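Local coordinates for protein ORC2 (Aeropyrum pernix, PDB 1W5T) that binds DNA and takes part in regulating the initiation of DNA replication, as an ATP-binding member of the Cdc6/Orc family of AAA+ ATPases, at residues G47-I58 and N178-V189; A214-L224 and D256-L266. All blocks are in the same frame, centred on the assembly; numbering follows the deposited sequence.

How the contacts relate
Contact 1 lies in the parallel sheet of the AAA+ core, where strands 51-56 and 180-186 run side by side as neighbouring inner strands of five; contact 2 lies in the ATPase lid, where the starts of helices 217-231 and 259-275 meet. Their centres are about 24 Å apart, on opposite sides of the chain's centre, and they follow one another in sequence: contact 1 is complete before contact 2 begins. Strand 206-212, which flanks 51-56 on its other edge, leads on into segment 214-224, and Ser-57 packs near Ala-214 where the two contacts touch. The nucleotide sits between them, with the P-loop following strand 51-56 and the lid helices lining its adenosine end.

Contact 1 (G47-I58 and N178-V189); sequences GLSDVNMIYGSI and NRIGFLLVASDV
Strands 51-56 and 180-186 run parallel, their axes 4.6 Å apart at closest and 19° from alignment, joined by an alternating ladder in which Asp-50 O, Asn-52 O and Ile-54 O accept from Phe-182 N, Leu-184 N and Ala-186 N, while Phe-182 O and Leu-184 O return the bonds to Asn-52 N and Ile-54 N. On one face Val-51 straddles two neighbours: CG2 lies 3.8 Å from Phe-182 CD1, and CG1 meets Leu-184 CD1. Met-53 starts out extended and then bends at its thioether (chi3 -80°), which brings CE to 3.9 Å from Leu-184 CB. On the reverse face Leu-183 CD2 slants across Ile-54 CG1 at 4.0 Å. Both are inner strands of the P-loop NTPase sheet: 51-56 leads into the ATP-binding loop, and the Val-185 side chain lies beside that of Lys-65. Towards the C-terminal end of its strand, Tyr-55 CG sits between its backbone N and carbonyl carbon (chi1 61°), which swings the ring alongside Val-189, with CE1 3.8 Å from Val-189 CB. Replacing this tyrosine with an alanine would probably open a gap beside Val-189 and take away the ring edge bordering a bridging water. That water donates to Gly-56 O and accepts from Val-189 N at 2.7 Å. Asp-188 CB packs against Ile-58 CA, while its carboxylate pairs with Arg-190 in the following helix.

Contact 2 (A214-L224 and D256-L266); sequences AYKSRELYTIL and DGSARRAIVAL. With ANP (phosphoaminophosphonic acid-adenylate ester), chain D.
Tyr-215 OH donates a short hydrogen bond of 2.6 Å to N7 of the adenine, and the same residue is tied to the second segment through its backbone, where Tyr-215 N meets a lone pair of Gly-257 O in its carbonyl plane, at 3.0 Å. Ile-223 CD1 covers the middle of one face of the tyrosine ring and also touches the adenine, 3.8 Å from C6. Ala-259 CB approaches Tyr-215 CE1 obliquely, and Ala-259 CB also lies 3.3 Å from O4' of the nucleotide's ribose. Gly-257 has a positive phi, and a side chain there would run into Ala-214 CB and Tyr-215 O. Farther along the two helices, which cross at -47°, Leu-220 CD2 presses on the backbone of Ala-259, 3.6 Å from its CA. One turn on, Leu-224 CG, opposite its carbonyl carbon (chi1 -66°), turns CD2 onto Ala-262 and Ile-263. Arg-260, bent at chi2 and chi3, lays one face of its guanidinium over C5', and NH1 makes a weak hydrogen bond to O1G of the terminal phosphate. Opposite ends of the nucleotide are thus met by the lid, while Lys-65 and the P-loop amides bind it from the core, as is characteristic of the AAA+ nucleotide site between ATPase core and helical lid.

Contact 1 (G47-I58 and N178-V189)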
loop_
_atom_site.group_PDB
_atom_site.type_symbol
_atom_site.label_atom_id
_atom_site.label_comp_id
_atom_site.label_asym_id
_atom_site.label_seq_id
_atom_site.Cartn_x
_atom_site.Cartn_y
_atom_site.Cartn_z
ATOM N N GLY A 47 13.870 16.357 -20.092
ATOM C CA GLY A 47 14.492 15.377 -19.216
ATOM C C GLY A 47 13.503 14.678 -18.289
ATOM O O GLY A 47 12.335 14.525 -18.658
ATOM N N LEU A 48 13.981 14.269 -17.105
ATOM C CA LEU A 48 13.211 13.552 -16.072
ATOM C C LEU A 48 13.415 14.291 -14.779
ATOM O O LEU A 48 14.561 14.499 -14.358
ATOM C CB LEU A 48 13.772 12.137 -15.880
ATOM C CG LEU A 48 12.932 10.860 -16.074
ATOM C CD1 LEU A 48 13.690 9.653 -15.593
ATOM C CD2 LEU A 48 11.567 10.930 -15.365
ATOM N N SER A 49 12.324 14.703 -14.144
ATOM C CA SER A 49 12.408 15.441 -12.882
ATOM C C SER A 49 11.139 15.400 -12.027
ATOM O O SER A 49 11.171 15.821 -10.849
ATOM C CB SER A 49 12.779 16.883 -13.120
ATOM O OG SER A 49 11.862 17.449 -14.015
ATOM N N ASP A 50 10.040 14.892 -12.589
ATOM C CA ASP A 50 8.778 14.862 -11.853
ATOM C C ASP A 50 8.782 13.958 -10.622
ATOM O O ASP A 50 9.456 12.930 -10.581
ATOM C CB ASP A 50 7.633 14.467 -12.772
ATOM C CG ASP A 50 7.310 15.555 -13.761
ATOM O OD1 ASP A 50 7.711 15.450 -14.953
ATOM O OD2 ASP A 50 6.686 16.569 -13.421
ATOM N N VAL A 51 8.029 14.369 -9.611
ATOM C CA VAL A 51 7.851 13.567 -8.414
ATOM C C VAL A 51 6.366 13.316 -8.310
ATOM O O VAL A 51 5.584 14.259 -8.213
ATOM C CB VAL A 51 8.378 14.314 -7.146
ATOM C CG1 VAL A 51 7.992 13.583 -5.859
ATOM C CG2 VAL A 51 9.891 14.540 -7.223
ATOM N N ASN A 52 5.970 12.047 -8.348
ATOM C CA ASN A 52 4.556 11.683 -8.166
ATOM C C ASN A 52 4.355 10.666 -7.032
ATOM O O ASN A 52 5.283 10.039 -6.582
ATOM C CB ASN A 52 3.963 11.167 -9.478
ATOM C CG ASN A 52 4.067 12.182 -10.625
ATOM O OD1 ASN A 52 3.672 13.330 -10.487
ATOM N ND2 ASN A 52 4.571 11.733 -11.771
ATOM N N MET A 53 3.141 10.506 -6.560
ATOM C CA MET A 53 2.914 9.586 -5.487
ATOM C C MET A 53 1.708 8.703 -5.747
ATOM O O MET A 53 0.707 9.157 -6.309
ATOM C CB MET A 53 2.737 10.335 -4.164
ATOM C CG MET A 53 2.408 9.420 -2.976
ATOM S SD MET A 53 2.222 10.238 -1.377
ATOM C CE MET A 53 3.909 10.429 -0.929
ATOM N N ILE A 54 1.806 7.465 -5.274
ATOM C CA ILE A 54 0.716 6.495 -5.198
ATOM C C ILE A 54 0.512 6.215 -3.743
ATOM O O ILE A 54 1.487 5.940 -3.043
ATOM C CB ILE A 54 1.135 5.170 -5.890
ATOM C CG1 ILE A 54 1.328 5.367 -7.409
ATOM C CG2 ILE A 54 0.123 4.051 -5.558
ATOM C CD1 ILE A 54 2.011 4.145 -8.206
ATOM N N TYR A 55 -0.725 6.297 -3.271
ATOM C CA TYR A 55 -1.076 5.806 -1.932
ATOM C C TYR A 55 -2.362 4.972 -1.990
ATOM O O TYR A 55 -3.125 5.036 -2.947
ATOM C CB TYR A 55 -1.187 6.965 -0.889
ATOM C CG TYR A 55 -2.256 8.031 -1.195
ATOM C CD1 TYR A 55 -3.478 8.056 -0.501
ATOM C CD2 TYR A 55 -2.036 9.011 -2.179
ATOM C CE1 TYR A 55 -4.461 9.052 -0.772
ATOM C CE2 TYR A 55 -2.998 10.011 -2.444
ATOM C CZ TYR A 55 -4.201 10.003 -1.733
ATOM O OH TYR A 55 -5.116 10.953 -2.018
ATOM N N GLY A 56 -2.591 4.168 -0.965
ATOM C CA GLY A 56 -3.785 3.346 -0.892
ATOM C C GLY A 56 -4.765 3.744 0.187
ATOM O O GLY A 56 -4.514 4.643 0.981
ATOM N N SER A 57 -5.914 3.083 0.216
ATOM C CA SER A 57 -6.871 3.338 1.280
ATOM C C SER A 57 -6.252 2.972 2.606
ATOM O O SER A 57 -5.353 2.108 2.700
ATOM C CB SER A 57 -8.166 2.612 1.045
ATOM O OG SER A 57 -8.707 3.068 -0.176
ATOM N N ILE A 58 -6.680 3.687 3.627
ATOM C CA ILE A 58 -6.102 3.520 4.948
ATOM C C ILE A 58 -6.448 2.146 5.578
ATOM O O ILE A 58 -7.607 1.744 5.667
ATOM C CB ILE A 58 -6.537 4.709 5.843
ATOM C CG1 ILE A 58 -5.825 4.664 7.181
ATOM C CG2 ILE A 58 -8.039 4.719 6.045
ATOM C CD1 ILE A 58 -5.319 5.998 7.611
ATOM N N ASN A 178 18.103 17.532 -16.535
ATOM C CA ASN A 178 17.548 16.818 -15.372
ATOM C C ASN A 178 17.336 15.339 -15.713
ATOM O O ASN A 178 16.608 15.026 -16.678
ATOM C CB ASN A 178 16.210 17.433 -14.978
ATOM C CG ASN A 178 16.324 18.923 -14.576
ATOM O OD1 ASN A 178 17.404 19.429 -14.274
ATOM N ND2 ASN A 178 15.208 19.610 -14.580
ATOM N N ARG A 179 17.919 14.427 -14.930
ATOM C CA ARG A 179 17.879 13.007 -15.312
ATOM C C ARG A 179 17.377 12.050 -14.245
ATOM O O ARG A 179 17.598 10.848 -14.356
ATOM C CB ARG A 179 19.268 12.542 -15.771
ATOM C CG ARG A 179 19.942 13.447 -16.769
ATOM C CD ARG A 179 21.152 12.790 -17.362
ATOM N NE ARG A 179 21.733 13.567 -18.424
ATOM C CZ ARG A 179 21.623 13.348 -19.708
ATOM N NH1 ARG A 179 20.928 12.325 -20.226
ATOM N NH2 ARG A 179 22.251 14.203 -20.506
ATOM N N ILE A 180 16.711 12.575 -13.222
ATOM C CA ILE A 180 16.195 11.746 -12.117
ATOM C C ILE A 180 14.762 12.146 -11.790
ATOM O O ILE A 180 14.501 13.316 -11.486
ATOM C CB ILE A 180 17.036 11.886 -10.822
ATOM C CG1 ILE A 180 18.514 11.609 -11.066
ATOM C CG2 ILE A 180 16.556 10.857 -9.785
ATOM C CD1 ILE A 180 19.328 11.841 -9.850
ATOM N N GLY A 181 13.839 11.194 -11.858
ATOM C CA GLY A 181 12.491 11.429 -11.382
ATOM C C GLY A 181 12.131 10.429 -10.301
ATOM O O GLY A 181 12.872 9.486 -10.047
ATOM N N PHE A 182 10.973 10.621 -9.682
ATOM C CA PHE A 182 10.585 9.858 -8.516
ATOM C C PHE A 182 9.158 9.430 -8.547
ATOM O O PHE A 182 8.304 10.168 -8.970
ATOM C CB PHE A 182 10.784 10.690 -7.259
ATOM C CG PHE A 182 12.210 10.917 -6.921
ATOM C CD1 PHE A 182 12.814 12.095 -7.261
ATOM C CD2 PHE A 182 12.945 9.952 -6.248
ATOM C CE1 PHE A 182 14.131 12.334 -6.929
ATOM C CE2 PHE A 182 14.292 10.176 -5.951
ATOM C CZ PHE A 182 14.872 11.378 -6.290
ATOM N N LEU A 183 8.916 8.219 -8.081
ATOM C CA LEU A 183 7.579 7.733 -7.869
ATOM C C LEU A 183 7.580 7.289 -6.416
ATOM O O LEU A 183 8.250 6.311 -6.063
ATOM C CB LEU A 183 7.318 6.554 -8.784
ATOM C CG LEU A 183 5.902 6.377 -9.318
ATOM C CD1 LEU A 183 5.610 4.963 -9.700
ATOM C CD2 LEU A 183 4.764 6.984 -8.508
ATOM N N LEU A 184 6.900 8.037 -5.558
ATOM C CA LEU A 184 6.853 7.675 -4.125
ATOM C C LEU A 184 5.653 6.770 -3.943
ATOM O O LEU A 184 4.612 6.983 -4.577
ATOM C CB LEU A 184 6.702 8.918 -3.266
ATOM C CG LEU A 184 7.632 10.109 -3.634
ATOM C CD1 LEU A 184 7.490 11.333 -2.686
ATOM C CD2 LEU A 184 9.092 9.657 -3.665
ATOM N N VAL A 185 5.784 5.728 -3.136
ATOM C CA VAL A 185 4.615 4.881 -2.845
ATOM C C VAL A 185 4.458 4.806 -1.346
ATOM O O VAL A 185 5.401 4.393 -0.715
ATOM C CB VAL A 185 4.816 3.469 -3.404
ATOM C CG1 VAL A 185 3.607 2.582 -3.102
ATOM C CG2 VAL A 185 5.103 3.521 -4.899
ATOM N N ALA A 186 3.301 5.239 -0.806
ATOM C CA ALA A 186 3.039 5.312 0.634
ATOM C C ALA A 186 1.816 4.492 0.985
ATOM O O ALA A 186 0.994 4.237 0.154
ATOM C CB ALA A 186 2.830 6.733 1.101
ATOM N N SER A 187 1.671 4.097 2.240
ATOM C CA SER A 187 0.554 3.188 2.555
ATOM C C SER A 187 -0.818 3.853 2.491
ATOM O O SER A 187 -1.807 3.199 2.158
ATOM C CB SER A 187 0.766 2.496 3.894
ATOM O OG SER A 187 0.903 3.492 4.866
ATOM N N ASP A 188 -0.862 5.152 2.767
ATOM C CA ASP A 188 -2.116 5.867 2.820
ATOM C C ASP A 188 -1.886 7.393 2.906
ATOM O O ASP A 188 -0.738 7.856 2.992
ATOM C CB ASP A 188 -2.935 5.340 4.014
ATOM C CG ASP A 188 -2.199 5.482 5.323
ATOM O OD1 ASP A 188 -1.698 4.471 5.871
ATOM O OD2 ASP A 188 -2.029 6.596 5.862
ATOM N N VAL A 189 -2.985 8.141 2.844
ATOM C CA VAL A 189 -3.033 9.604 2.872
ATOM C C VAL A 189 -2.247 10.310 4.036
ATOM O O VAL A 189 -1.771 11.436 3.858
ATOM C CB VAL A 189 -4.525 10.065 2.847
ATOM C CG1 VAL A 189 -5.188 9.921 4.219
ATOM C CG2 VAL A 189 -4.649 11.473 2.341
HETATM O O HOH W 1 -5.390 6.928 2.309
#

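Contact 2 (A214-L224 and D256-L266)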
loop_
_atom_site.group_PDB
_atom_site.type_symbol
_atom_site.label_atom_id
_atom_site.label_comp_id
_atom_site.label_asym_id
_atom_site.label_seq_id
_atom_site.Cartn_x
_atom_site.Cartn_y
_atom_site.Cartn_z
ATOM N N ALA A 214 -9.435 -0.275 -2.607
ATOM C CA ALA A 214 -9.543 -1.695 -2.603
ATOM C C ALA A 214 -10.414 -2.149 -3.783
ATOM O O ALA A 214 -11.277 -1.419 -4.242
ATOM C CB ALA A 214 -10.136 -2.165 -1.245
ATOM N N TYR A 215 -10.164 -3.376 -4.239
ATOM C CA TYR A 215 -10.795 -3.930 -5.426
ATOM C C TYR A 215 -12.217 -4.468 -5.240
ATOM O O TYR A 215 -12.537 -5.220 -4.285
ATOM C CB TYR A 215 -9.897 -5.046 -5.995
ATOM C CG TYR A 215 -8.586 -4.569 -6.584
ATOM C CD1 TYR A 215 -7.359 -4.955 -6.013
ATOM C CD2 TYR A 215 -8.569 -3.743 -7.739
ATOM C CE1 TYR A 215 -6.150 -4.530 -6.566
ATOM C CE2 TYR A 215 -7.346 -3.300 -8.296
ATOM C CZ TYR A 215 -6.159 -3.690 -7.701
ATOM O OH TYR A 215 -4.997 -3.267 -8.257
ATOM N N LYS A 216 -13.079 -4.100 -6.173
ATOM C CA LYS A 216 -14.426 -4.712 -6.272
ATOM C C LYS A 216 -14.333 -6.119 -6.869
ATOM O O LYS A 216 -13.296 -6.498 -7.447
ATOM C CB LYS A 216 -15.356 -3.846 -7.095
ATOM C CG LYS A 216 -15.471 -2.423 -6.499
ATOM C CD LYS A 216 -16.374 -1.503 -7.337
ATOM C CE LYS A 216 -16.273 -0.007 -6.848
ATOM N NZ LYS A 216 -17.454 0.387 -5.986
ATOM N N SER A 217 -15.407 -6.887 -6.744
ATOM C CA SER A 217 -15.366 -8.287 -7.161
ATOM C C SER A 217 -15.088 -8.480 -8.647
ATOM O O SER A 217 -14.328 -9.392 -9.018
ATOM C CB SER A 217 -16.630 -9.053 -6.709
ATOM O OG SER A 217 -17.723 -8.744 -7.546
ATOM N N ARG A 218 -15.687 -7.618 -9.470
ATOM C CA ARG A 218 -15.491 -7.585 -10.915
ATOM C C ARG A 218 -13.998 -7.409 -11.285
ATOM O O ARG A 218 -13.473 -8.097 -12.164
ATOM C CB ARG A 218 -16.285 -6.407 -11.507
ATOM C CG ARG A 218 -17.661 -6.743 -12.034
ATOM C CD ARG A 218 -18.063 -5.931 -13.336
ATOM N NE ARG A 218 -16.965 -5.072 -13.839
ATOM C CZ ARG A 218 -16.726 -4.770 -15.119
ATOM N NH1 ARG A 218 -17.484 -5.250 -16.096
ATOM N NH2 ARG A 218 -15.700 -3.987 -15.423
ATOM N N GLU A 219 -13.322 -6.493 -10.580
ATOM C CA GLU A 219 -11.877 -6.281 -10.759
ATOM C C GLU A 219 -11.051 -7.452 -10.328
ATOM O O GLU A 219 -10.148 -7.840 -11.057
ATOM C CB GLU A 219 -11.421 -5.003 -10.093
ATOM C CG GLU A 219 -12.168 -3.807 -10.640
ATOM C CD GLU A 219 -12.158 -2.661 -9.687
ATOM O OE1 GLU A 219 -12.126 -1.519 -10.145
ATOM O OE2 GLU A 219 -12.133 -2.893 -8.479
ATOM N N LEU A 220 -11.375 -8.036 -9.170
ATOM C CA LEU A 220 -10.698 -9.235 -8.717
ATOM C C LEU A 220 -10.895 -10.362 -9.707
ATOM O O LEU A 220 -9.996 -11.138 -9.922
ATOM C CB LEU A 220 -11.154 -9.685 -7.305
ATOM C CG LEU A 220 -10.705 -8.798 -6.120
ATOM C CD1 LEU A 220 -11.374 -9.274 -4.843
ATOM C CD2 LEU A 220 -9.136 -8.728 -5.999
ATOM N N TYR A 221 -12.067 -10.422 -10.326
ATOM C CA TYR A 221 -12.339 -11.448 -11.287
ATOM C C TYR A 221 -11.395 -11.287 -12.482
ATOM O O TYR A 221 -10.729 -12.238 -12.908
ATOM C CB TYR A 221 -13.807 -11.469 -11.743
ATOM C CG TYR A 221 -13.955 -12.487 -12.854
ATOM C CD1 TYR A 221 -13.708 -12.141 -14.173
ATOM C CD2 TYR A 221 -14.203 -13.847 -12.553
ATOM C CE1 TYR A 221 -13.752 -13.069 -15.166
ATOM C CE2 TYR A 221 -14.281 -14.793 -13.561
ATOM C CZ TYR A 221 -14.057 -14.384 -14.858
ATOM O OH TYR A 221 -14.105 -15.277 -15.870
ATOM N N THR A 222 -11.356 -10.076 -13.029
ATOM C CA THR A 222 -10.407 -9.742 -14.067
ATOM C C THR A 222 -8.982 -10.078 -13.665
ATOM O O THR A 222 -8.216 -10.617 -14.470
ATOM C CB THR A 222 -10.542 -8.250 -14.453
ATOM O OG1 THR A 222 -11.869 -8.018 -14.925
ATOM C CG2 THR A 222 -9.721 -7.932 -15.658
ATOM N N ILE A 223 -8.616 -9.773 -12.430
ATOM C CA ILE A 223 -7.234 -10.070 -12.001
ATOM C C ILE A 223 -6.931 -11.574 -11.911
ATOM O O ILE A 223 -5.857 -12.019 -12.324
ATOM C CB ILE A 223 -6.853 -9.313 -10.689
ATOM C CG1 ILE A 223 -6.883 -7.792 -10.948
ATOM C CG2 ILE A 223 -5.477 -9.835 -10.138
ATOM C CD1 ILE A 223 -6.876 -6.881 -9.638
ATOM N N LEU A 224 -7.884 -12.357 -11.423
ATOM C CA LEU A 224 -7.700 -13.797 -11.303
ATOM C C LEU A 224 -7.688 -14.451 -12.688
ATOM O O LEU A 224 -6.951 -15.421 -12.961
ATOM C CB LEU A 224 -8.790 -14.414 -10.402
ATOM C CG LEU A 224 -8.721 -13.972 -8.936
ATOM C CD1 LEU A 224 -9.961 -14.419 -8.145
ATOM C CD2 LEU A 224 -7.424 -14.420 -8.264
ATOM N N ASP A 256 -12.222 -7.537 2.192
ATOM C CA ASP A 256 -10.895 -6.951 1.949
ATOM C C ASP A 256 -10.679 -6.101 0.675
ATOM O O ASP A 256 -10.027 -5.060 0.706
ATOM C CB ASP A 256 -9.935 -8.151 1.734
ATOM C CG ASP A 256 -9.027 -8.352 2.836
ATOM O OD1 ASP A 256 -8.139 -9.240 2.747
ATOM O OD2 ASP A 256 -9.130 -7.667 3.854
ATOM N N GLY A 257 -11.156 -6.634 -0.445
ATOM C CA GLY A 257 -10.784 -6.173 -1.762
ATOM C C GLY A 257 -9.308 -6.326 -2.054
ATOM O O GLY A 257 -8.741 -5.543 -2.788
ATOM N N SER A 258 -8.671 -7.307 -1.427
ATOM C CA SER A 258 -7.230 -7.508 -1.582
ATOM C C SER A 258 -6.929 -8.490 -2.729
ATOM O O SER A 258 -7.327 -9.665 -2.686
ATOM C CB SER A 258 -6.644 -7.972 -0.269
ATOM O OG SER A 258 -5.369 -8.495 -0.450
ATOM N N ALA A 259 -6.229 -8.009 -3.755
ATOM C CA ALA A 259 -5.774 -8.900 -4.821
ATOM C C ALA A 259 -4.741 -9.944 -4.382
ATOM O O ALA A 259 -4.730 -11.091 -4.889
ATOM C CB ALA A 259 -5.290 -8.107 -6.050
ATOM N N ARG A 260 -3.892 -9.580 -3.440
ATOM C CA ARG A 260 -2.958 -10.555 -2.861
ATOM C C ARG A 260 -3.718 -11.760 -2.303
ATOM O O ARG A 260 -3.390 -12.889 -2.605
ATOM C CB ARG A 260 -2.078 -9.925 -1.765
ATOM C CG ARG A 260 -1.418 -10.926 -0.804
ATOM C CD ARG A 260 0.056 -10.623 -0.479
ATOM N NE ARG A 260 0.248 -9.188 -0.197
ATOM C CZ ARG A 260 1.195 -8.402 -0.753
ATOM N NH1 ARG A 260 1.241 -7.122 -0.404
ATOM N NH2 ARG A 260 2.101 -8.883 -1.629
ATOM N N ARG A 261 -4.733 -11.497 -1.493
ATOM C CA ARG A 261 -5.497 -12.563 -0.865
ATOM C C ARG A 261 -6.214 -13.409 -1.904
ATOM O O ARG A 261 -6.307 -14.607 -1.743
ATOM C CB ARG A 261 -6.516 -11.999 0.091
ATOM C CG ARG A 261 -6.501 -12.637 1.436
ATOM C CD ARG A 261 -7.366 -11.917 2.507
ATOM N NE ARG A 261 -7.398 -12.775 3.670
ATOM C CZ ARG A 261 -8.451 -13.300 4.308
ATOM N NH1 ARG A 261 -8.172 -14.110 5.316
ATOM N NH2 ARG A 261 -9.721 -13.030 4.013
ATOM N N ALA A 262 -6.749 -12.777 -2.951
ATOM C CA ALA A 262 -7.474 -13.497 -3.983
ATOM C C ALA A 262 -6.561 -14.459 -4.756
ATOM O O ALA A 262 -6.908 -15.640 -4.926
ATOM C CB ALA A 262 -8.174 -12.552 -4.921
ATOM N N ILE A 263 -5.393 -13.942 -5.156
ATOM C CA ILE A 263 -4.406 -14.699 -5.886
ATOM C C ILE A 263 -3.846 -15.880 -5.085
ATOM O O ILE A 263 -3.627 -16.965 -5.656
ATOM C CB ILE A 263 -3.273 -13.760 -6.379
ATOM C CG1 ILE A 263 -3.787 -12.913 -7.525
ATOM C CG2 ILE A 263 -2.071 -14.543 -6.873
ATOM C CD1 ILE A 263 -2.915 -11.727 -7.776
ATOM N N VAL A 264 -3.621 -15.678 -3.799
ATOM C CA VAL A 264 -3.086 -16.712 -2.915
ATOM C C VAL A 264 -4.145 -17.833 -2.758
ATOM O O VAL A 264 -3.818 -19.029 -2.819
ATOM C CB VAL A 264 -2.667 -16.117 -1.530
ATOM C CG1 VAL A 264 -2.293 -17.187 -0.572
ATOM C CG2 VAL A 264 -1.469 -15.191 -1.689
ATOM N N ALA A 265 -5.402 -17.456 -2.586
ATOM C CA ALA A 265 -6.500 -18.425 -2.642
ATOM C C ALA A 265 -6.494 -19.307 -3.885
ATOM O O ALA A 265 -6.687 -20.511 -3.788
ATOM C CB ALA A 265 -7.855 -17.724 -2.510
ATOM N N LEU A 266 -6.323 -18.697 -5.049
ATOM C CA LEU A 266 -6.353 -19.423 -6.303
ATOM C C LEU A 266 -5.117 -20.345 -6.345
ATOM O O LEU A 266 -5.232 -21.525 -6.696
ATOM C CB LEU A 266 -6.435 -18.452 -7.503
ATOM C CG LEU A 266 -6.234 -19.040 -8.909
ATOM C CD1 LEU A 266 -7.229 -20.142 -9.125
ATOM C CD2 LEU A 266 -6.407 -18.039 -10.026
HETATM P PG ANP D . 0.614 -3.947 0.760
HETATM O O1G ANP D . 0.957 -5.232 1.625
HETATM O O2G ANP D . 1.969 -3.154 0.502
HETATM O O3G ANP D . -0.471 -3.007 1.439
HETATM P PB ANP D . 0.114 -3.535 -2.156
HETATM O O1B ANP D . 1.508 -2.856 -2.466
HETATM O O2B ANP D . -0.970 -2.421 -2.042
HETATM N N3B ANP D . 0.122 -4.543 -0.775
HETATM P PA ANP D . 0.610 -5.286 -4.384
HETATM O O1A ANP D . 1.045 -4.348 -5.605
HETATM O O2A ANP D . 1.910 -5.878 -3.698
HETATM O O3A ANP D . -0.372 -4.520 -3.355
HETATM O "O5'" ANP D . -0.404 -6.423 -4.917
HETATM C "C5'" ANP D . -0.912 -7.595 -4.259
HETATM C "C4'" ANP D . -0.946 -8.697 -5.322
HETATM O "O4'" ANP D . -1.967 -8.432 -6.292
HETATM C "C3'" ANP D . 0.338 -8.767 -6.146
HETATM O "O3'" ANP D . 0.550 -10.104 -6.503
HETATM C "C2'" ANP D . 0.039 -7.973 -7.411
HETATM O "O2'" ANP D . 0.825 -8.291 -8.560
HETATM C "C1'" ANP D . -1.435 -8.296 -7.613
HETATM N N9 ANP D . -2.129 -7.155 -8.197
HETATM C C8 ANP D . -2.550 -6.032 -7.510
HETATM N N7 ANP D . -3.169 -5.142 -8.326
HETATM C C5 ANP D . -3.204 -5.678 -9.554
HETATM C C6 ANP D . -3.676 -5.369 -10.943
HETATM N N6 ANP D . -4.326 -4.211 -11.254
HETATM N N1 ANP D . -3.430 -6.257 -11.945
HETATM C C2 ANP D . -2.805 -7.409 -11.752
HETATM N N3 ANP D . -2.314 -7.802 -10.550
HETATM C C4 ANP D . -2.509 -6.954 -9.427
#